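Local atomic coordinates of response regulator (Caulobacter vibrioides, PDB entry 3N0R), a protein that acts as a two-component stress response regulator, pairing a receiver domain with a sigma-like domain that probably sequesters an anti-sigma factor. Residues D175-A178 with L179-L183; A191-R194 with G195-L198; A197-A200 with V201-T205. The protein carries 1 engineered substitution. All blocks are in the same frame, centred on the assembly; numbering follows the deposited sequence. Where two conformers were deposited one is given.

Followed from the N terminus, contact 1 (175-183) closes the last turns of helix 170-182. The chain then runs through strand 186-191, and contact 2 (191-198) makes the turn from that strand into helix 194-203. Contact 3 (197-205) finishes the same helix. Contact 1 closes before contact 2 opens, whereas contacts 2 and 3 overlap at Ala-197 and Leu-198; none encloses another, and all are local. Strand 162-166 lies between the two helices, with Val-163 and Ile-165 meeting helix 170-182 and Leu-164 and Ile-166 meeting helix 194-203; the alternation of these side chains puts the two helices on opposite faces of the parallel sheet. The centres of contacts 1 and 3 are about 20 Å apart.

Contact 1: residues D175-A178 with L179-L183; sequences DIEA and LVREL
On the first helix of the receiver domain, helix 170-182, Glu-177 and Arg-181 form a salt bridge one turn apart. Their side chains run side by side in the same direction, and Arg-181 NE donates to Glu-177 OE2 over 3.1 Å, with an N-H...O angle of 145°. NE approaches OE2 almost in line with the C-O bond, but the oxygen sits tilted from the guanidinium plane, and the carboxylate and guanidinium planes stand 52° apart; the pair is thus a single-atom contact and not a coplanar two-bond fork. A bend at chi2 of Glu-177 (-87°) and another at chi3 of Arg-181 make this meeting possible. Water 1 adds a second link: it donates to Glu-177 OE2 at 2.5 Å and accepts from Arg-181 NH2 at 2.7 Å, so OE2 takes two donors and the guanidinium is held at NE and at NH2.

Beneath the ion pair runs regular alpha-helical i to i+4 bonding, for instance from Arg-181 N to Glu-177 O at 2.9 Å. The helix is the crossover of the beta-alpha-beta unit that joins strands 162-166 and 186-191. Val-180 turns to the sheet, touching Val-163 and Val-187, and its CG2 branch also lies 3.2 Å from Ile-176 O in the preceding turn. Leu-179, with its CG 3.4 Å from Asp-175 O, packs on Val-267 of helix 264-277 and on Phe-262. At the exposed side of the last turn, Glu-182 extends from its CG, and water 2 donates to its OE1 at 2.6 Å while making a weak bond to Ala-178 O, whose main partner is Glu-182 N.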
ATOM      1  N   ASP A 175      -3.716  12.138 -16.016  1.00 16.31           N
ATOM      2  CA  ASP A 175      -3.239  12.467 -14.676  1.00 17.54           C
ATOM      3  C   ASP A 175      -2.217  11.437 -14.220  1.00 16.33           C
ATOM      4  O   ASP A 175      -1.171  11.789 -13.669  1.00 16.91           O
ATOM      5  CB  ASP A 175      -4.370  12.441 -13.645  1.00 19.15           C
ATOM      6  CG  ASP A 175      -5.292  13.640 -13.710  1.00 21.47           C
ATOM      7  OD1 ASP A 175      -4.965  14.657 -14.355  1.00 23.19           O
ATOM      8  OD2 ASP A 175      -6.366  13.558 -13.074  1.00 21.77           O
ATOM      9  N   ILE A 176      -2.525  10.153 -14.397  1.00 15.83           N
ATOM     10  CA  ILE A 176      -1.604   9.138 -13.917  0.79 16.18           C
ATOM     11  C   ILE A 176      -0.323   9.094 -14.762  1.00 15.42           C
ATOM     12  O   ILE A 176       0.756   8.887 -14.223  1.00 15.69           O
ATOM     13  CB  ILE A 176      -2.280   7.747 -13.721  0.79 17.14           C
ATOM     14  CG1 ILE A 176      -1.384   6.823 -12.889  0.79 17.43           C
ATOM     15  CG2 ILE A 176      -2.612   7.103 -15.033  0.79 18.00           C
ATOM     16  CD1 ILE A 176      -1.129   7.306 -11.473  0.79 18.82           C
ATOM     17  N   GLU A 177      -0.433   9.328 -16.070  1.00 14.94           N
ATOM     18  CA  GLU A 177       0.771   9.431 -16.895  1.00 15.51           C
ATOM     19  C   GLU A 177       1.684  10.544 -16.372  1.00 15.32           C
ATOM     20  O   GLU A 177       2.907  10.384 -16.295  1.00 15.58           O
ATOM     21  CB  GLU A 177       0.424   9.690 -18.367  1.00 17.49           C
ATOM     22  CG  GLU A 177       1.652   9.873 -19.277  1.00 20.17           C
ATOM     23  CD  GLU A 177       2.151  11.318 -19.337  1.00 22.22           C
ATOM     24  OE1 GLU A 177       1.398  12.245 -18.964  1.00 23.21           O
ATOM     25  OE2 GLU A 177       3.311  11.537 -19.753  1.00 26.44           O
ATOM     26  N   ALA A 178       1.089  11.673 -16.003  1.00 14.73           N
ATOM     27  CA  ALA A 178       1.876  12.803 -15.527  1.00 16.03           C
ATOM     28  C   ALA A 178       2.597  12.450 -14.234  1.00 16.39           C
ATOM     29  O   ALA A 178       3.779  12.752 -14.067  1.00 16.37           O
ATOM     30  CB  ALA A 178       0.992  14.021 -15.328  1.00 17.70           C
ATOM     31  N   LEU A 179       1.884  11.794 -13.321  1.00 15.37           N
ATOM     32  CA  LEU A 179       2.482  11.416 -12.048  1.00 16.56           C
ATOM     33  C   LEU A 179       3.611  10.399 -12.249  1.00 16.60           C
ATOM     34  O   LEU A 179       4.671  10.502 -11.636  1.00 18.19           O
ATOM     35  CB  LEU A 179       1.413  10.889 -11.090  1.00 17.72           C
ATOM     36  CG  LEU A 179       0.408  11.955 -10.638  1.00 20.73           C
ATOM     37  CD1 LEU A 179      -0.699  11.325  -9.799  1.00 23.24           C
ATOM     38  CD2 LEU A 179       1.104  13.048  -9.851  1.00 23.22           C
ATOM     39  N   VAL A 180       3.394   9.428 -13.128  1.00 15.41           N
ATOM     40  CA  VAL A 180       4.426   8.428 -13.402  1.00 15.80           C
ATOM     41  C   VAL A 180       5.683   9.061 -13.998  1.00 15.26           C
ATOM     42  O   VAL A 180       6.813   8.759 -13.590  1.00 15.69           O
ATOM     43  CB  VAL A 180       3.887   7.298 -14.306  1.00 16.24           C
ATOM     44  CG1 VAL A 180       5.012   6.371 -14.753  1.00 16.76           C
ATOM     45  CG2 VAL A 180       2.797   6.520 -13.569  1.00 17.32           C
ATOM     46  N   ARG A 181       5.482   9.954 -14.961  1.00 15.93           N
ATOM     47  CA  ARG A 181       6.600  10.671 -15.573  1.00 17.45           C
ATOM     48  C   ARG A 181       7.349  11.518 -14.532  1.00 16.76           C
ATOM     49  O   ARG A 181       8.576  11.609 -14.554  1.00 17.28           O
ATOM     50  CB  ARG A 181       6.080  11.565 -16.703  1.00 20.28           C
ATOM     51  CG  ARG A 181       7.098  12.486 -17.339  1.00 26.04           C
ATOM     52  CD  ARG A 181       6.460  13.292 -18.465  1.00 31.63           C
ATOM     53  NE  ARG A 181       6.229  12.470 -19.650  1.00 36.63           N
ATOM     54  CZ  ARG A 181       6.949  12.557 -20.765  1.00 39.40           C
ATOM     55  NH1 ARG A 181       7.933  13.438 -20.849  1.00 40.98           N
ATOM     56  NH2 ARG A 181       6.680  11.770 -21.797  1.00 40.42           N
ATOM     57  N   GLU A 182       6.603  12.157 -13.637  1.00 16.51           N
ATOM     58  CA  GLU A 182       7.191  12.999 -12.598  1.00 18.12           C
ATOM     59  C   GLU A 182       8.113  12.205 -11.669  1.00 17.14           C
ATOM     60  O   GLU A 182       9.028  12.767 -11.077  1.00 17.99           O
ATOM     61  CB  GLU A 182       6.099  13.719 -11.785  1.00 22.33           C
ATOM     62  CG  GLU A 182       6.637  14.466 -10.550  1.00 28.99           C
ATOM     63  CD  GLU A 182       5.554  15.117  -9.684  1.00 33.90           C
ATOM     64  OE1 GLU A 182       4.359  14.799  -9.847  1.00 35.04           O
ATOM     65  OE2 GLU A 182       5.908  15.956  -8.825  1.00 36.51           O
ATOM     66  N   LEU A 183       7.867  10.900 -11.552  1.00 16.32           N
ATOM     67  CA  LEU A 183       8.694  10.013 -10.733  1.00 16.49           C
ATOM     68  C   LEU A 183       9.924   9.497 -11.489  1.00 15.89           C
ATOM     69  O   LEU A 183      10.725   8.751 -10.934  1.00 18.10           O
ATOM     70  CB  LEU A 183       7.865   8.835 -10.219  1.00 18.35           C
ATOM     71  CG  LEU A 183       6.691   9.193  -9.301  1.00 19.50           C
ATOM     72  CD1 LEU A 183       5.798   7.978  -9.076  1.00 22.19           C
ATOM     73  CD2 LEU A 183       7.175   9.771  -7.975  1.00 21.22           C
TER
HETATM   74  O   HOH W   1       5.167  10.049 -20.394  1.00 42.50           O
HETATM   75  O   HOH W   2       3.408  15.468 -12.147  1.00 50.92           O

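Contact 2: residues A191-R194 with G195-L198; sequences AATR and GEAL
Thr-193 and Glu-196 meet at the N terminus of helix 194-203, where Thr-193 is the N-cap. A chi1 of 70° sets Thr-193 OG1 between its own backbone N and carbonyl carbon, facing the first turn, and there it accepts from Glu-196 N at 3.0 Å in a nearly straight bond. Glu-196 has CG beside its own backbone N (chi1 -66°) and is extended from there, so it runs back across the threonine, CG 3.2 Å from Thr-193 OG1. The carboxylate thereby reaches Ala-192 N, which donates to Glu-196 OE1 at 2.9 Å from above the carboxylate plane, 36° out of it. This differs from a classical capping box, because the glutamate takes the N-H one residue before the N-cap; Thr-193 N itself has no partner in the model. Ala-191 CB, at the end of strand 186-191, packs against the first turn, 3.3 Å from Ala-197 N. Arg-194 points off the turn, to a salt bridge with Asp-217. With one side chain satisfying a first-turn N-H and a carboxylate lying close to the helix start, the negative charge would probably be favoured by the helix dipole.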
ATOM      1  N   ALA A 191      -3.435   2.210 -22.605  1.00 15.57           N
ATOM      2  CA  ALA A 191      -4.439   1.411 -23.291  1.00 16.10           C
ATOM      3  C   ALA A 191      -5.814   1.708 -22.719  1.00 17.03           C
ATOM      4  O   ALA A 191      -5.976   1.751 -21.495  1.00 18.07           O
ATOM      5  CB  ALA A 191      -4.118  -0.059 -23.116  1.00 16.98           C
ATOM      6  N   ALA A 192      -6.798   1.895 -23.595  1.00 18.18           N
ATOM      7  CA  ALA A 192      -8.162   2.202 -23.172  1.00 19.38           C
ATOM      8  C   ALA A 192      -9.041   0.963 -23.082  1.00 20.73           C
ATOM      9  O   ALA A 192     -10.138   1.018 -22.536  1.00 22.99           O
ATOM     10  CB  ALA A 192      -8.800   3.225 -24.108  1.00 21.17           C
ATOM     11  N   THR A 193      -8.576  -0.145 -23.646  1.00 20.25           N
ATOM     12  CA  THR A 193      -9.344  -1.386 -23.661  1.00 21.25           C
ATOM     13  C   THR A 193      -8.436  -2.563 -23.341  1.00 21.28           C
ATOM     14  O   THR A 193      -7.213  -2.446 -23.386  1.00 19.97           O
ATOM     15  CB  THR A 193      -9.980  -1.653 -25.041  1.00 22.42           C
ATOM     16  OG1 THR A 193      -8.951  -1.979 -25.984  1.00 24.08           O
ATOM     17  CG2 THR A 193     -10.763  -0.438 -25.534  1.00 24.26           C
ATOM     18  N   ARG A 194      -9.041  -3.708 -23.041  1.00 21.88           N
ATOM     19  CA  ARG A 194      -8.275  -4.918 -22.788  1.00 22.29           C
ATOM     20  C   ARG A 194      -7.416  -5.291 -23.991  1.00 22.52           C
ATOM     21  O   ARG A 194      -6.277  -5.725 -23.832  1.00 22.04           O
ATOM     22  CB  ARG A 194      -9.204  -6.079 -22.436  1.00 24.47           C
ATOM     23  CG  ARG A 194      -9.740  -6.043 -21.017  1.00 25.89           C
ATOM     24  CD  ARG A 194     -10.754  -7.157 -20.820  1.00 27.99           C
ATOM     25  NE  ARG A 194     -11.941  -6.933 -21.641  1.00 30.29           N
ATOM     26  CZ  ARG A 194     -12.716  -7.900 -22.123  1.00 32.94           C
ATOM     27  NH1 ARG A 194     -12.431  -9.170 -21.876  1.00 33.96           N
ATOM     28  NH2 ARG A 194     -13.778  -7.595 -22.857  1.00 33.95           N
ATOM     29  N   GLY A 195      -7.973  -5.119 -25.189  1.00 21.91           N
ATOM     30  CA  GLY A 195      -7.293  -5.453 -26.426  1.00 22.89           C
ATOM     31  C   GLY A 195      -6.110  -4.550 -26.697  1.00 21.48           C
ATOM     32  O   GLY A 195      -5.047  -5.015 -27.127  1.00 22.48           O
ATOM     33  N   GLU A 196      -6.277  -3.254 -26.441  1.00 20.72           N
ATOM     34  CA  GLU A 196      -5.163  -2.321 -26.585  1.00 20.30           C
ATOM     35  C   GLU A 196      -4.039  -2.668 -25.620  1.00 18.57           C
ATOM     36  O   GLU A 196      -2.863  -2.563 -25.967  1.00 17.33           O
ATOM     37  CB  GLU A 196      -5.626  -0.871 -26.404  1.00 21.10           C
ATOM     38  CG  GLU A 196      -6.575  -0.436 -27.519  1.00 23.15           C
ATOM     39  CD  GLU A 196      -7.053   0.991 -27.386  1.00 26.51           C
ATOM     40  OE1 GLU A 196      -6.639   1.689 -26.437  1.00 26.51           O
ATOM     41  OE2 GLU A 196      -7.855   1.413 -28.242  1.00 29.68           O
ATOM     42  N   ALA A 197      -4.397  -3.100 -24.414  1.00 17.91           N
ATOM     43  CA  ALA A 197      -3.386  -3.505 -23.438  1.00 17.17           C
ATOM     44  C   ALA A 197      -2.617  -4.725 -23.933  1.00 17.06           C
ATOM     45  O   ALA A 197      -1.399  -4.797 -23.807  1.00 17.35           O
ATOM     46  CB  ALA A 197      -4.019  -3.788 -22.081  1.00 18.59           C
ATOM     47  N   LEU A 198      -3.323  -5.690 -24.509  1.00 17.86           N
ATOM     48  CA  LEU A 198      -2.641  -6.858 -25.046  1.00 19.04           C
ATOM     49  C   LEU A 198      -1.725  -6.504 -26.220  1.00 18.44           C
ATOM     50  O   LEU A 198      -0.614  -7.016 -26.328  1.00 18.93           O
ATOM     51  CB  LEU A 198      -3.653  -7.916 -25.445  1.00 20.26           C
ATOM     52  CG  LEU A 198      -3.043  -9.208 -25.975  1.00 21.09           C
ATOM     53  CD1 LEU A 198      -2.021  -9.822 -25.016  1.00 21.99           C
ATOM     54  CD2 LEU A 198      -4.159 -10.195 -26.275  1.00 22.88           C
TER

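Contact 3: residues A197-A200 with V201-T205; sequences ALEA and VTRRT
With chi1 of Thr-202 at -59°, OG1 stands beside its own backbone N and opposite its carbonyl carbon, which turns the hydroxyl back along the helix to Leu-198 O. The bond is short, 2.7 Å from Thr-202 OG1 to Leu-198 O, with the hydroxyl as donor, and the approach is from 37° above the carbonyl plane. Thr-202 N donates to the same Leu-198 O at 2.9 Å from the opposite face, so this carbonyl is gripped by two donors of one residue; the hydroxyl bond probably holds the threonine in this rotamer. Leu-198 CD1 comes within 3.8 Å of Thr-202 OG1.

One residue further along the helix, Glu-199 and Arg-203 lie side by side, both largely extended. Glu-199 OE2 to Arg-203 NH1 measures 3.6 Å, a long salt bridge, and the NH1 edge is nearer to Glu-199 CG, which lies in the guanidinium plane. Because Arg-203 was deposited in two conformers, this pairing is doubtful as a fixed link. On the inward face, Val-201 CG2 packs 3.4 Å from Ala-197 O and the side chain touches Leu-164 of the sheet and Ile-228 of helix 226-231.

Arg-204 ends the helix: its phi of -157° has left the helical range, yet Arg-204 N still donates to Ala-200 O at 3.1 Å. Its side chain leads away to a salt bridge with Glu-162. Such a C-terminal turn, passing from helix 194-203 toward strand 208-212, belongs to the alternating beta-alpha fold of response-regulator receiver domains.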
ATOM      1  N   ALA A 197      -4.397  -3.100 -24.414  1.00 17.91           N
ATOM      2  CA  ALA A 197      -3.386  -3.505 -23.438  1.00 17.17           C
ATOM      3  C   ALA A 197      -2.617  -4.725 -23.933  1.00 17.06           C
ATOM      4  O   ALA A 197      -1.399  -4.797 -23.807  1.00 17.35           O
ATOM      5  CB  ALA A 197      -4.019  -3.788 -22.081  1.00 18.59           C
ATOM      6  N   LEU A 198      -3.323  -5.690 -24.509  1.00 17.86           N
ATOM      7  CA  LEU A 198      -2.641  -6.858 -25.046  1.00 19.04           C
ATOM      8  C   LEU A 198      -1.725  -6.504 -26.220  1.00 18.44           C
ATOM      9  O   LEU A 198      -0.614  -7.016 -26.328  1.00 18.93           O
ATOM     10  CB  LEU A 198      -3.653  -7.916 -25.445  1.00 20.26           C
ATOM     11  CG  LEU A 198      -3.043  -9.208 -25.975  1.00 21.09           C
ATOM     12  CD1 LEU A 198      -2.021  -9.822 -25.016  1.00 21.99           C
ATOM     13  CD2 LEU A 198      -4.159 -10.195 -26.275  1.00 22.88           C
ATOM     14  N   GLU A 199      -2.178  -5.607 -27.086  1.00 18.78           N
ATOM     15  CA  GLU A 199      -1.328  -5.126 -28.165  1.00 19.52           C
ATOM     16  C   GLU A 199      -0.047  -4.491 -27.617  1.00 17.98           C
ATOM     17  O   GLU A 199       1.055  -4.758 -28.107  1.00 19.30           O
ATOM     18  CB  GLU A 199      -2.095  -4.118 -29.009  1.00 23.95           C
ATOM     19  CG  GLU A 199      -1.385  -3.708 -30.272  1.00 29.39           C
ATOM     20  CD  GLU A 199      -2.276  -2.892 -31.188  1.00 34.95           C
ATOM     21  OE1 GLU A 199      -3.291  -2.339 -30.698  1.00 36.44           O
ATOM     22  OE2 GLU A 199      -1.973  -2.810 -32.396  1.00 38.23           O
ATOM     23  N   ALA A 200      -0.195  -3.656 -26.596  1.00 17.09           N
ATOM     24  CA  ALA A 200       0.967  -3.009 -25.987  1.00 17.10           C
ATOM     25  C   ALA A 200       1.962  -4.016 -25.409  1.00 15.99           C
ATOM     26  O   ALA A 200       3.172  -3.913 -25.636  1.00 16.94           O
ATOM     27  CB  ALA A 200       0.530  -2.026 -24.918  1.00 17.21           C
ATOM     28  N   VAL A 201       1.457  -4.983 -24.649  1.00 16.64           N
ATOM     29  CA  VAL A 201       2.330  -5.958 -24.001  1.00 16.85           C
ATOM     30  C   VAL A 201       2.994  -6.873 -25.034  1.00 17.77           C
ATOM     31  O   VAL A 201       4.131  -7.282 -24.861  1.00 19.39           O
ATOM     32  CB  VAL A 201       1.577  -6.782 -22.932  1.00 18.08           C
ATOM     33  CG1 VAL A 201       2.449  -7.907 -22.425  1.00 19.84           C
ATOM     34  CG2 VAL A 201       1.157  -5.887 -21.770  1.00 18.00           C
ATOM     35  N   THR A 202       2.289  -7.165 -26.119  1.00 17.66           N
ATOM     36  CA  THR A 202       2.853  -7.965 -27.196  1.00 18.09           C
ATOM     37  C   THR A 202       4.058  -7.269 -27.837  1.00 18.02           C
ATOM     38  O   THR A 202       5.024  -7.916 -28.242  1.00 19.10           O
ATOM     39  CB  THR A 202       1.779  -8.295 -28.237  1.00 19.62           C
ATOM     40  OG1 THR A 202       0.720  -9.017 -27.596  1.00 21.11           O
ATOM     41  CG2 THR A 202       2.345  -9.141 -29.361  1.00 19.93           C
ATOM     42  N   ARG A 203       4.018  -5.942 -27.893  1.00 18.51           N
ATOM     43  CA  ARG A 203       5.149  -5.181 -28.415  0.62 20.10           C
ATOM     44  C   ARG A 203       6.313  -5.113 -27.431  1.00 20.37           C
ATOM     45  O   ARG A 203       7.476  -5.243 -27.830  1.00 22.84           O
ATOM     46  CB  ARG A 203       4.724  -3.768 -28.814  0.62 22.48           C
ATOM     47  CG  ARG A 203       4.115  -3.687 -30.192  0.62 25.47           C
ATOM     48  CD  ARG A 203       4.016  -2.250 -30.673  0.62 28.31           C
ATOM     49  NE  ARG A 203       3.662  -2.190 -32.088  0.62 31.08           N
ATOM     50  CZ  ARG A 203       2.473  -2.538 -32.565  0.62 32.32           C
ATOM     51  NH1 ARG A 203       1.534  -2.968 -31.734  0.62 32.13           N
ATOM     52  NH2 ARG A 203       2.220  -2.458 -33.865  0.62 33.25           N
ATOM     53  N   ARG A 204       6.010  -4.907 -26.149  1.00 20.83           N
ATOM     54  CA  ARG A 204       7.058  -4.786 -25.147  1.00 23.78           C
ATOM     55  C   ARG A 204       6.509  -5.121 -23.768  1.00 22.08           C
ATOM     56  O   ARG A 204       5.468  -4.616 -23.381  1.00 22.72           O
ATOM     57  CB  ARG A 204       7.608  -3.357 -25.152  1.00 29.49           C
ATOM     58  CG  ARG A 204       8.977  -3.198 -24.513  1.00 35.13           C
ATOM     59  CD  ARG A 204       9.578  -1.849 -24.882  1.00 39.04           C
ATOM     60  NE  ARG A 204      11.028  -1.755 -24.690  1.00 42.33           N
ATOM     61  CZ  ARG A 204      11.751  -2.489 -23.844  1.00 44.72           C
ATOM     62  NH1 ARG A 204      11.184  -3.401 -23.065  1.00 45.57           N
ATOM     63  NH2 ARG A 204      13.064  -2.295 -23.769  1.00 45.51           N
ATOM     64  N   THR A 205       7.199  -5.981 -23.029  1.00 23.07           N
ATOM     65  CA  THR A 205       6.781  -6.298 -21.671  1.00 22.65           C
ATOM     66  C   THR A 205       7.186  -5.157 -20.739  1.00 20.27           C
ATOM     67  O   THR A 205       8.349  -4.783 -20.681  1.00 22.38           O
ATOM     68  CB  THR A 205       7.397  -7.622 -21.173  1.00 26.37           C
ATOM     69  OG1 THR A 205       7.120  -8.661 -22.117  1.00 29.75           O
ATOM     70  CG2 THR A 205       6.827  -8.008 -19.810  1.00 27.63           C
TER